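Local atomic coordinates of catechol 2,3-dioxygenase (PDB entry 3HPY), a protein that probably catalyses the extradiol cleavage of catechol by dioxygen at a non-haem iron, giving 2-hydroxy-6-oxohexa-2,4-dienoate. Residues M3-P9 and C196-D202; D75-L79 and L120-K124; F175-E179 and Y273-P277. All blocks are in the same frame, centred on the assembly; numbering follows the deposited sequence.

Contact 1: residues M3-P9 and C196-D202; sequences MTGVLRP and CSHKVHD. With MCT (4-methylcatechol), chain J.
Bends at chi2 (-62°) and chi3 curl the thioether of M3 back so that its CE methyl lies against the backbone of C196 and the CB of S197. In C196 a chi1 of 58° lodges SG between its own N and carbonyl carbon, where it faces the carbonyls of V6 and L7. The contact joins the two halves of an extradiol dioxygenase of the vicinal oxygen chelate fold: residues 3-9 lead into the N-terminal sheet, while residues 196-202 link strands 189-195 and 203-207 of the iron-binding half. M3 CE comes to 3.4 Å from C196 O, and V6 CG1 rests on the sulfur. Just past V6, L7 and R8 sit opposite the single residue K72, a classic beta bulge.

The polar organiser is the carboxylate of D202. Its OD2 takes the N-H of C196 at 3.0 Å, nearly straight at 174°, on the anti side but tilted out of the carboxylate plane, and accepts from S197 OG at 3.0 Å through the syn lone pair. That serine oxygen in turn accepts from K199 N, making an ST turn. OD1 meets K199 NZ in a salt bridge from above the carboxylate plane; the same ammonium also bonds to D153 O. Held from several sides, the carboxylate has little freedom to rotate. Across the contact, one water donates to L7 O at 2.7 Å and to D202 OD1 at 2.7 Å. The P9 ring crosses the D202 side chain at about a right angle, bringing CD to 3.3 Å from OD1. One residue before this aspartate, H201 turns into the substrate pocket, where NE2 weakly donates to O4 of 4-methylcatechol, 3.2 Å away at the ring edge.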
loop_
_atom_site.group_PDB
_atom_site.type_symbol
_atom_site.label_atom_id
_atom_site.label_comp_id
_atom_site.label_asym_id
_atom_site.label_seq_id
_atom_site.Cartn_x
_atom_site.Cartn_y
_atom_site.Cartn_z
ATOM N N MET C 3 -15.310 3.749 26.543
ATOM C CA MET C 3 -15.854 4.865 25.784
ATOM C C MET C 3 -17.195 5.197 26.458
ATOM O O MET C 3 -18.101 4.354 26.492
ATOM C CB MET C 3 -16.080 4.448 24.328
ATOM C CG MET C 3 -14.861 4.580 23.427
ATOM S SD MET C 3 -14.309 6.288 23.311
ATOM C CE MET C 3 -15.638 7.031 22.340
ATOM N N THR C 4 -17.296 6.400 27.023
ATOM C CA THR C 4 -18.521 6.856 27.683
ATOM C C THR C 4 -18.905 8.228 27.134
ATOM O O THR C 4 -18.173 8.808 26.332
ATOM C CB THR C 4 -18.346 6.998 29.225
ATOM O OG1 THR C 4 -17.291 7.917 29.502
ATOM C CG2 THR C 4 -18.019 5.655 29.869
ATOM N N GLY C 5 -20.050 8.750 27.577
ATOM C CA GLY C 5 -20.495 10.058 27.112
ATOM C C GLY C 5 -20.711 10.149 25.611
ATOM O O GLY C 5 -21.447 9.343 25.034
ATOM N N VAL C 6 -20.100 11.147 24.978
ATOM C CA VAL C 6 -20.222 11.319 23.530
ATOM C C VAL C 6 -19.274 10.308 22.882
ATOM O O VAL C 6 -18.060 10.377 23.063
ATOM C CB VAL C 6 -19.826 12.740 23.105
ATOM C CG1 VAL C 6 -20.012 12.902 21.609
ATOM C CG2 VAL C 6 -20.665 13.758 23.867
ATOM N N LEU C 7 -19.838 9.370 22.131
ATOM C CA LEU C 7 -19.044 8.320 21.518
ATOM C C LEU C 7 -18.417 8.636 20.171
ATOM O O LEU C 7 -17.211 8.477 19.987
ATOM C CB LEU C 7 -19.897 7.055 21.364
ATOM C CG LEU C 7 -20.523 6.445 22.618
ATOM C CD1 LEU C 7 -21.309 5.198 22.247
ATOM C CD2 LEU C 7 -19.432 6.114 23.628
ATOM N N ARG C 8 -19.239 9.096 19.235
ATOM C CA ARG C 8 -18.763 9.347 17.881
ATOM C C ARG C 8 -19.714 10.230 17.075
ATOM O O ARG C 8 -20.837 10.505 17.499
ATOM C CB ARG C 8 -18.635 7.990 17.159
ATOM C CG ARG C 8 -19.835 7.016 17.425
ATOM C CD ARG C 8 -20.138 6.105 16.210
ATOM N NE ARG C 8 -21.386 5.317 16.228
ATOM C CZ ARG C 8 -21.785 4.497 17.205
ATOM N NH1 ARG C 8 -21.058 4.335 18.300
ATOM N NH2 ARG C 8 -22.895 3.781 17.063
ATOM N N PRO C 9 -19.250 10.726 15.913
ATOM C CA PRO C 9 -20.127 11.555 15.079
ATOM C C PRO C 9 -21.226 10.589 14.641
ATOM O O PRO C 9 -20.917 9.481 14.186
ATOM C CB PRO C 9 -19.231 11.939 13.912
ATOM C CG PRO C 9 -17.874 12.025 14.531
ATOM C CD PRO C 9 -17.834 10.891 15.533
ATOM N N CYS C 196 -13.273 12.937 21.153
ATOM C CA CYS C 196 -14.083 12.487 22.283
ATOM C C CYS C 196 -13.834 10.990 22.371
ATOM O O CYS C 196 -14.686 10.226 22.829
ATOM C CB CYS C 196 -15.572 12.760 22.031
ATOM S SG CYS C 196 -16.276 11.985 20.549
ATOM N N SER C 197 -12.643 10.590 21.932
ATOM C CA SER C 197 -12.253 9.183 21.864
ATOM C C SER C 197 -10.727 9.124 21.718
ATOM O O SER C 197 -10.033 9.992 22.242
ATOM C CB SER C 197 -12.910 8.567 20.628
ATOM O OG SER C 197 -12.448 9.222 19.447
ATOM N N HIS C 198 -10.190 8.100 21.050
ATOM C CA HIS C 198 -8.743 8.077 20.832
ATOM C C HIS C 198 -8.398 8.288 19.351
ATOM O O HIS C 198 -7.318 7.918 18.876
ATOM C CB HIS C 198 -8.055 6.810 21.397
ATOM C CG HIS C 198 -8.534 5.520 20.812
ATOM N ND1 HIS C 198 -9.400 4.680 21.478
ATOM C CD2 HIS C 198 -8.272 4.924 19.625
ATOM C CE1 HIS C 198 -9.654 3.623 20.729
ATOM N NE2 HIS C 198 -8.983 3.747 19.597
ATOM N N LYS C 199 -9.328 8.905 18.626
ATOM C CA LYS C 199 -9.118 9.236 17.217
ATOM C C LYS C 199 -8.451 10.621 17.218
ATOM O O LYS C 199 -8.591 11.375 18.185
ATOM C CB LYS C 199 -10.456 9.320 16.464
ATOM C CG LYS C 199 -11.198 8.004 16.290
ATOM C CD LYS C 199 -12.651 8.211 15.868
ATOM C CE LYS C 199 -12.765 9.004 14.575
ATOM N NZ LYS C 199 -14.161 9.395 14.266
ATOM N N VAL C 200 -7.726 10.954 16.153
ATOM C CA VAL C 200 -7.068 12.259 16.053
ATOM C C VAL C 200 -8.083 13.391 16.220
ATOM O O VAL C 200 -7.750 14.459 16.726
ATOM C CB VAL C 200 -6.324 12.422 14.710
ATOM C CG1 VAL C 200 -4.908 11.907 14.841
ATOM C CG2 VAL C 200 -7.059 11.673 13.607
ATOM N N HIS C 201 -9.315 13.159 15.777
ATOM C CA HIS C 201 -10.398 14.128 15.957
ATOM C C HIS C 201 -11.748 13.635 15.455
ATOM O O HIS C 201 -11.848 12.914 14.455
ATOM C CB HIS C 201 -10.073 15.464 15.293
ATOM C CG HIS C 201 -10.049 15.406 13.799
ATOM N ND1 HIS C 201 -9.462 14.369 13.110
ATOM C CD2 HIS C 201 -10.496 16.278 12.865
ATOM C CE1 HIS C 201 -9.544 14.604 11.813
ATOM N NE2 HIS C 201 -10.166 15.757 11.637
ATOM N N ASP C 202 -12.793 14.025 16.169
ATOM C CA ASP C 202 -14.143 13.659 15.789
ATOM C C ASP C 202 -14.801 14.874 15.149
ATOM O O ASP C 202 -15.804 14.755 14.444
ATOM C CB ASP C 202 -14.915 13.192 17.022
ATOM C CG ASP C 202 -14.444 11.828 17.507
ATOM O OD1 ASP C 202 -14.889 10.807 16.942
ATOM O OD2 ASP C 202 -13.605 11.792 18.434
HETATM C C1 MCT J . -6.983 19.323 8.430
HETATM C C2 MCT J . -8.264 19.359 7.854
HETATM C C3 MCT J . -9.064 18.193 7.880
HETATM O O3 MCT J . -10.281 18.222 7.329
HETATM C C4 MCT J . -8.593 16.997 8.485
HETATM O O4 MCT J . -9.382 15.885 8.498
HETATM C C5 MCT J . -7.297 16.963 9.070
HETATM C C6 MCT J . -6.501 18.136 9.037
HETATM C C MCT J . -6.126 20.548 8.402
HETATM O O HOH W 1 -15.292 8.371 18.112
#

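Contact 2: residues D75-L79 and L120-K124; sequences DKATL and LYAEK
L79 buries more surface than any other residue here, against the end of strand 117-121. With CG anti to the backbone N (chi1 -169°), the branch divides its work: CD1 rests on the strand backbone, 3.2 Å from L120 O and 3.9 Å from L120 CB, while CD2 leans the other way, toward A122. L79 also touches V73 and V108.

Just past the strand, A122 answers it. Its CB methyl pushes into the first turn of the helix, 3.4 Å from D75 C and 3.6 Å from K76 N, so its closest partners are backbone atoms. The contact also covers A122 N, which finds no hydrogen-bond partner in the model. The turn that receives the methyl is well made: D75 is the N-cap, and its OD1 accepts both T78 N, at 2.8 Å, and T78 OG1, at 2.6 Å. The amide arrives nearly along the C-O axis, the hydroxyl from above the carboxylate plane.

Here the start of helix 76-89, which follows strand 65-73 directly, packs beside the exit of strand 117-121, the parallel neighbour of 65-73 in the N-terminal sheet of the vicinal oxygen chelate fold.

On the exposed side K76 and E123 meet, their side chains crossing obliquely. It is the aliphatic part of the lysine that touches: CD lies 3.1 Å from E123 OE2. The lysine then bends at chi3, leaving NZ 4.9 Å from E123 OE2, so any attraction between the two opposite charges is probably weak.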
loop_
_atom_site.group_PDB
_atom_site.type_symbol
_atom_site.label_atom_id
_atom_site.label_comp_id
_atom_site.label_asym_id
_atom_site.label_seq_id
_atom_site.Cartn_x
_atom_site.Cartn_y
_atom_site.Cartn_z
ATOM N N ASP C 75 -25.823 6.235 26.209
ATOM C CA ASP C 75 -27.210 5.791 26.415
ATOM C C ASP C 75 -28.167 6.935 26.771
ATOM O O ASP C 75 -27.758 8.094 26.883
ATOM C CB ASP C 75 -27.252 4.728 27.521
ATOM C CG ASP C 75 -26.413 5.115 28.728
ATOM O OD1 ASP C 75 -26.574 6.251 29.225
ATOM O OD2 ASP C 75 -25.594 4.289 29.183
ATOM N N LYS C 76 -29.443 6.597 26.956
ATOM C CA LYS C 76 -30.455 7.591 27.291
ATOM C C LYS C 76 -30.080 8.341 28.565
ATOM O O LYS C 76 -30.258 9.552 28.649
ATOM C CB LYS C 76 -31.823 6.916 27.442
ATOM C CG LYS C 76 -32.345 6.309 26.143
ATOM C CD LYS C 76 -33.511 5.355 26.393
ATOM C CE LYS C 76 -33.025 4.055 27.019
ATOM N NZ LYS C 76 -34.128 3.239 27.604
ATOM N N ALA C 77 -29.538 7.624 29.544
ATOM C CA ALA C 77 -29.122 8.251 30.799
ATOM C C ALA C 77 -28.057 9.315 30.531
ATOM O O ALA C 77 -28.064 10.386 31.138
ATOM C CB ALA C 77 -28.573 7.189 31.765
ATOM N N THR C 78 -27.134 9.012 29.625
ATOM C CA THR C 78 -26.071 9.948 29.288
ATOM C C THR C 78 -26.682 11.150 28.579
ATOM O O THR C 78 -26.326 12.299 28.857
ATOM C CB THR C 78 -25.036 9.288 28.359
ATOM O OG1 THR C 78 -24.640 8.029 28.921
ATOM C CG2 THR C 78 -23.803 10.179 28.203
ATOM N N LEU C 79 -27.610 10.868 27.666
ATOM C CA LEU C 79 -28.286 11.904 26.896
ATOM C C LEU C 79 -28.904 12.944 27.832
ATOM O O LEU C 79 -28.617 14.138 27.721
ATOM C CB LEU C 79 -29.374 11.283 26.018
ATOM C CG LEU C 79 -30.008 12.179 24.952
ATOM C CD1 LEU C 79 -28.929 12.640 23.981
ATOM C CD2 LEU C 79 -31.101 11.418 24.202
ATOM N N LEU C 120 -27.427 15.615 19.729
ATOM C CA LEU C 120 -26.963 14.525 20.584
ATOM C C LEU C 120 -28.120 13.537 20.706
ATOM O O LEU C 120 -29.240 13.928 21.039
ATOM C CB LEU C 120 -26.586 15.061 21.972
ATOM C CG LEU C 120 -25.116 15.332 22.319
ATOM C CD1 LEU C 120 -24.390 16.013 21.180
ATOM C CD2 LEU C 120 -25.069 16.182 23.559
ATOM N N TYR C 121 -27.865 12.266 20.407
ATOM C CA TYR C 121 -28.902 11.252 20.511
ATOM C C TYR C 121 -28.297 9.968 21.030
ATOM O O TYR C 121 -27.094 9.745 20.899
ATOM C CB TYR C 121 -29.543 10.974 19.149
ATOM C CG TYR C 121 -28.600 10.350 18.137
ATOM C CD1 TYR C 121 -27.691 11.133 17.425
ATOM C CD2 TYR C 121 -28.634 8.979 17.877
ATOM C CE1 TYR C 121 -26.840 10.566 16.468
ATOM C CE2 TYR C 121 -27.792 8.401 16.929
ATOM C CZ TYR C 121 -26.902 9.200 16.223
ATOM O OH TYR C 121 -26.112 8.630 15.246
ATOM N N ALA C 122 -29.138 9.116 21.604
ATOM C CA ALA C 122 -28.672 7.843 22.138
ATOM C C ALA C 122 -29.283 6.673 21.393
ATOM O O ALA C 122 -28.843 5.533 21.544
ATOM C CB ALA C 122 -29.015 7.744 23.618
ATOM N N GLU C 123 -30.292 6.947 20.578
ATOM C CA GLU C 123 -30.952 5.869 19.864
ATOM C C GLU C 123 -30.993 6.008 18.351
ATOM O O GLU C 123 -31.191 7.094 17.801
ATOM C CB GLU C 123 -32.371 5.680 20.409
ATOM C CG GLU C 123 -32.424 5.223 21.865
ATOM C CD GLU C 123 -33.850 5.101 22.386
ATOM O OE1 GLU C 123 -34.640 4.347 21.776
ATOM O OE2 GLU C 123 -34.178 5.757 23.401
ATOM N N LYS C 124 -30.792 4.873 17.692
ATOM C CA LYS C 124 -30.807 4.775 16.242
ATOM C C LYS C 124 -30.688 3.300 15.903
ATOM O O LYS C 124 -29.724 2.632 16.288
ATOM C CB LYS C 124 -29.650 5.561 15.628
ATOM C CG LYS C 124 -29.593 5.457 14.108
ATOM C CD LYS C 124 -28.562 6.407 13.501
ATOM C CE LYS C 124 -29.064 7.846 13.443
ATOM N NZ LYS C 124 -28.109 8.717 12.696
#

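Contact 3: residues F175-E179 and Y273-P277; sequences FYLVE and YHPYP
E179 OE2 accepts two hydrogen bonds: Y273 OH donates to it at 2.6 Å, and the backbone N of T251, a residue of the 4-methylcatechol pocket, supplies the second. The phenol O-H meets the anti lone pair of OE2, away from OE1. OE2 lies at the edge of the Y273 ring, in its plane, and the carboxylate is turned just 11° from that ring. This places E179 in a second shell: its side chain is about 7 Å from the bound 4-methylcatechol, and through T251 it probably helps to position the pocket wall.

One residue earlier on the strand, V178 slides past Y273 in the opposite direction. Its CG1, anti to the backbone N, does most of the touching, 3.4 Å from Y273 OH and 3.7 Å from P275 CG, and the valine side chain crosses that of P275 at about a right angle.

Y176 makes the broadest surface. P277 CA stands over the centre of its ring at 3.8 Å, 8° off the normal, a CH-pi contact, while P277 CG reaches CE2 of Y176 at 4.1 Å. The phenol oxygen OH of Y176 passes P275 O at 3.0 Å, but the angle is poor for a bond; it probably hydrogen-bonds to S197 O.

The loop 273-277 thus lies along one side of strand 176-182, which runs between the antiparallel strand 189-195 and the parallel strand 282-284 of the C-terminal sheet. V178 and E179 sit opposite the one residue W193 in a classic beta bulge, and L282 packs on E179 and Y273, with R51 and M3 of the second subunit lying against Y273 and P277.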
loop_
_atom_site.group_PDB
_atom_site.type_symbol
_atom_site.label_atom_id
_atom_site.label_comp_id
_atom_site.label_asym_id
_atom_site.label_seq_id
_atom_site.Cartn_x
_atom_site.Cartn_y
_atom_site.Cartn_z
ATOM N N PHE C 175 -14.848 16.547 25.414
ATOM C CA PHE C 175 -13.869 16.504 24.336
ATOM C C PHE C 175 -12.549 17.044 24.858
ATOM O O PHE C 175 -12.471 17.530 25.993
ATOM C CB PHE C 175 -14.325 17.342 23.145
ATOM C CG PHE C 175 -15.388 16.694 22.319
ATOM C CD1 PHE C 175 -16.631 16.381 22.867
ATOM C CD2 PHE C 175 -15.150 16.398 20.986
ATOM C CE1 PHE C 175 -17.622 15.783 22.089
ATOM C CE2 PHE C 175 -16.126 15.802 20.195
ATOM C CZ PHE C 175 -17.368 15.491 20.741
ATOM N N TYR C 176 -11.505 16.928 24.045
ATOM C CA TYR C 176 -10.188 17.425 24.421
ATOM C C TYR C 176 -9.415 17.804 23.174
ATOM O O TYR C 176 -9.596 17.197 22.124
ATOM C CB TYR C 176 -9.415 16.383 25.230
ATOM C CG TYR C 176 -8.945 15.159 24.466
ATOM C CD1 TYR C 176 -7.613 15.034 24.053
ATOM C CD2 TYR C 176 -9.817 14.102 24.211
ATOM C CE1 TYR C 176 -7.165 13.878 23.412
ATOM C CE2 TYR C 176 -9.382 12.944 23.571
ATOM C CZ TYR C 176 -8.058 12.837 23.178
ATOM O OH TYR C 176 -7.628 11.689 22.555
ATOM N N LEU C 177 -8.559 18.814 23.301
ATOM C CA LEU C 177 -7.762 19.312 22.184
ATOM C C LEU C 177 -6.667 18.351 21.763
ATOM O O LEU C 177 -5.812 17.979 22.570
ATOM C CB LEU C 177 -7.107 20.648 22.550
ATOM C CG LEU C 177 -7.314 21.824 21.592
ATOM C CD1 LEU C 177 -6.407 22.981 21.994
ATOM C CD2 LEU C 177 -7.025 21.396 20.180
ATOM N N VAL C 178 -6.677 17.953 20.494
ATOM C CA VAL C 178 -5.641 17.061 20.012
ATOM C C VAL C 178 -4.611 17.931 19.314
ATOM O O VAL C 178 -3.411 17.786 19.535
ATOM C CB VAL C 178 -6.193 16.008 19.029
ATOM C CG1 VAL C 178 -5.077 15.090 18.605
ATOM C CG2 VAL C 178 -7.326 15.209 19.682
ATOM N N GLU C 179 -5.081 18.849 18.478
ATOM C CA GLU C 179 -4.176 19.749 17.772
ATOM C C GLU C 179 -4.779 21.126 17.527
ATOM O O GLU C 179 -6.003 21.284 17.451
ATOM C CB GLU C 179 -3.755 19.154 16.427
ATOM C CG GLU C 179 -2.641 18.138 16.495
ATOM C CD GLU C 179 -2.046 17.878 15.120
ATOM O OE1 GLU C 179 -1.722 18.865 14.428
ATOM O OE2 GLU C 179 -1.901 16.697 14.735
ATOM N N TYR C 273 -2.353 9.544 14.115
ATOM C CA TYR C 273 -1.869 8.851 15.296
ATOM C C TYR C 273 -3.007 8.477 16.226
ATOM O O TYR C 273 -4.174 8.545 15.844
ATOM C CB TYR C 273 -0.812 9.693 16.014
ATOM C CG TYR C 273 -1.175 11.141 16.226
ATOM C CD1 TYR C 273 -1.794 11.563 17.408
ATOM C CD2 TYR C 273 -0.911 12.096 15.241
ATOM C CE1 TYR C 273 -2.142 12.897 17.602
ATOM C CE2 TYR C 273 -1.254 13.433 15.424
ATOM C CZ TYR C 273 -1.870 13.826 16.608
ATOM O OH TYR C 273 -2.227 15.144 16.800
ATOM N N HIS C 274 -2.668 8.103 17.455
ATOM C CA HIS C 274 -3.680 7.652 18.392
ATOM C C HIS C 274 -3.638 8.368 19.720
ATOM O O HIS C 274 -3.112 7.848 20.699
ATOM C CB HIS C 274 -3.509 6.149 18.594
ATOM C CG HIS C 274 -3.510 5.381 17.313
ATOM N ND1 HIS C 274 -4.650 5.196 16.561
ATOM C CD2 HIS C 274 -2.500 4.818 16.608
ATOM C CE1 HIS C 274 -4.342 4.552 15.449
ATOM N NE2 HIS C 274 -3.043 4.314 15.452
ATOM N N PRO C 275 -4.205 9.575 19.774
ATOM C CA PRO C 275 -4.193 10.313 21.034
ATOM C C PRO C 275 -5.185 9.804 22.065
ATOM O O PRO C 275 -6.212 9.211 21.734
ATOM C CB PRO C 275 -4.488 11.741 20.593
ATOM C CG PRO C 275 -5.406 11.543 19.430
ATOM C CD PRO C 275 -4.765 10.393 18.680
ATOM N N TYR C 276 -4.852 10.033 23.329
ATOM C CA TYR C 276 -5.704 9.642 24.438
ATOM C C TYR C 276 -5.938 10.925 25.254
ATOM O O TYR C 276 -5.198 11.898 25.116
ATOM C CB TYR C 276 -5.017 8.537 25.259
ATOM C CG TYR C 276 -5.116 7.146 24.626
ATOM C CD1 TYR C 276 -6.187 6.302 24.927
ATOM C CD2 TYR C 276 -4.187 6.711 23.658
ATOM C CE1 TYR C 276 -6.351 5.065 24.280
ATOM C CE2 TYR C 276 -4.339 5.462 23.002
ATOM C CZ TYR C 276 -5.435 4.652 23.319
ATOM O OH TYR C 276 -5.669 3.454 22.667
ATOM N N PRO C 277 -6.983 10.945 26.099
ATOM C CA PRO C 277 -7.321 12.110 26.929
ATOM C C PRO C 277 -6.182 12.645 27.815
ATOM O O PRO C 277 -6.216 13.791 28.259
ATOM C CB PRO C 277 -8.507 11.611 27.764
ATOM C CG PRO C 277 -9.127 10.555 26.907
ATOM C CD PRO C 277 -7.948 9.849 26.299
#

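From the N terminus, residues 3-9 open the loop that contact 1 closes only at 196-202. Within that long excursion the chain builds the N-terminal sheet, and contact 2 closes a much shorter loop, from the start of helix 76-89 to the end of strand 117-121. Strand 176-182 then opens contact 3 before contact 1 is complete, and 273-277 closes it afterwards, so contacts 1 and 3 cross. Contact 2 stays within the N-terminal half, contact 3 within the C-terminal half, and contact 1 spans the two. It touches both neighbours: G5 packs on T78, and K199 O on P275. Contacts 1 and 3 also both meet the second subunit.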